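Local coordinates for protein nicotinamide-nucleotide adenylyltransferase NadR family / Ribosylnicotinamide kinase (Lactococcus lactis subsp. cremoris, PDB 6GYE) that probably phosphorylates nicotinamide riboside, which it binds here, and may also carry out the adenylyl transfer that leads on to NAD+, at residues D259-A262 against I263-R266. Residues are numbered along the deposited sequence; the frame is centred on the assembly and turned at random.
Sequences DTDA and IVTR
Two groups grip the backbone oxygen of Asp261: Thr265 N donates to Asp261 O at 3.2 Å, in the carbonyl plane, and a water adds a weak bond while also meeting Thr265 OG1. Asp261 is also the N-cap of helix 262-272. With CG set between the backbone N and the carbonyl carbon (chi1 76°), the carboxylate folds back over the first turn, where Val264 N reaches Asp261 OD1 at 3.1 Å from above the carboxylate plane and nearly straight (168° at the hydrogen). Ile263 N gives Asp261 OD2 a weak bond of 3.4 Å. The helix follows strand 255-259 of the four-stranded parallel sheet in the P-loop NTPase domain, probably the ribosylnicotinamide kinase part, close to bound nicotinamide riboside; Asp259, at the strand end, pairs with Lys193 of the probable Walker A loop. Were Asp261 replaced by an alanine, the amides of Ile263 and Val264 would probably lose their carboxylate acceptor and the helix start would fray. Val264 CG1 lies 3.9 Å from Thr260 CB, the two side chains crossing at about a right angle. Arg266 N donates to Ala262 O at 2.7 Å, while the extended Arg266 side chain leads away to salt bridges with Glu282 and Glu333.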
# COMPACT_ATOMS: atom_id res chain seq x y z
N ASP A 259 -12.16 -4.20 11.67
CA ASP A 259 -13.23 -4.94 12.36
C ASP A 259 -13.95 -5.79 11.32
O ASP A 259 -14.91 -5.35 10.67
CB ASP A 259 -14.18 -3.98 13.07
CG ASP A 259 -15.05 -4.69 14.11
OD1 ASP A 259 -15.06 -5.94 14.11
OD2 ASP A 259 -15.71 -4.00 14.93
N THR A 260 -13.46 -7.03 11.16
CA THR A 260 -13.96 -8.05 10.22
C THR A 260 -13.68 -7.70 8.76
O THR A 260 -13.21 -6.60 8.45
CB THR A 260 -15.48 -8.33 10.40
OG1 THR A 260 -16.27 -7.31 9.80
CG2 THR A 260 -15.86 -8.46 11.86
N ASP A 261 -13.95 -8.64 7.87
CA ASP A 261 -13.55 -8.54 6.47
C ASP A 261 -14.48 -9.45 5.65
O ASP A 261 -15.49 -9.94 6.16
CB ASP A 261 -12.09 -8.96 6.32
CG ASP A 261 -11.93 -10.46 6.39
OD1 ASP A 261 -12.67 -11.11 7.17
OD2 ASP A 261 -11.11 -10.99 5.62
N ALA A 262 -14.09 -9.73 4.39
CA ALA A 262 -14.97 -10.53 3.54
C ALA A 262 -15.01 -12.00 3.96
O ALA A 262 -16.05 -12.66 3.79
CB ALA A 262 -14.54 -10.41 2.07
N ILE A 263 -13.92 -12.52 4.54
CA ILE A 263 -13.95 -13.90 5.03
C ILE A 263 -15.03 -14.06 6.10
O ILE A 263 -15.79 -15.03 6.10
CB ILE A 263 -12.56 -14.32 5.55
CG1 ILE A 263 -11.59 -14.42 4.39
CG2 ILE A 263 -12.65 -15.66 6.29
CD1 ILE A 263 -10.28 -14.98 4.75
N VAL A 264 -15.09 -13.12 7.04
CA VAL A 264 -16.13 -13.15 8.06
C VAL A 264 -17.51 -13.16 7.41
O VAL A 264 -18.37 -13.98 7.75
CB VAL A 264 -15.97 -11.98 9.04
CG1 VAL A 264 -17.21 -11.82 9.92
CG2 VAL A 264 -14.73 -12.20 9.89
N THR A 265 -17.74 -12.25 6.45
CA THR A 265 -19.03 -12.25 5.76
C THR A 265 -19.25 -13.56 5.01
O THR A 265 -20.38 -14.04 4.93
CB THR A 265 -19.12 -11.09 4.78
OG1 THR A 265 -18.88 -9.87 5.48
CG2 THR A 265 -20.54 -11.01 4.10
N ARG A 266 -18.17 -14.16 4.49
CA ARG A 266 -18.30 -15.42 3.76
C ARG A 266 -18.68 -16.56 4.69
O ARG A 266 -19.33 -17.52 4.26
CB ARG A 266 -17.00 -15.73 3.01
CG ARG A 266 -17.14 -16.86 1.99
CD ARG A 266 -15.83 -17.08 1.22
NE ARG A 266 -15.93 -18.17 0.23
CZ ARG A 266 -15.54 -19.42 0.45
NH1 ARG A 266 -15.00 -19.75 1.61
NH2 ARG A 266 -15.66 -20.34 -0.50
O HOH W 1 -17.64 -7.98 4.48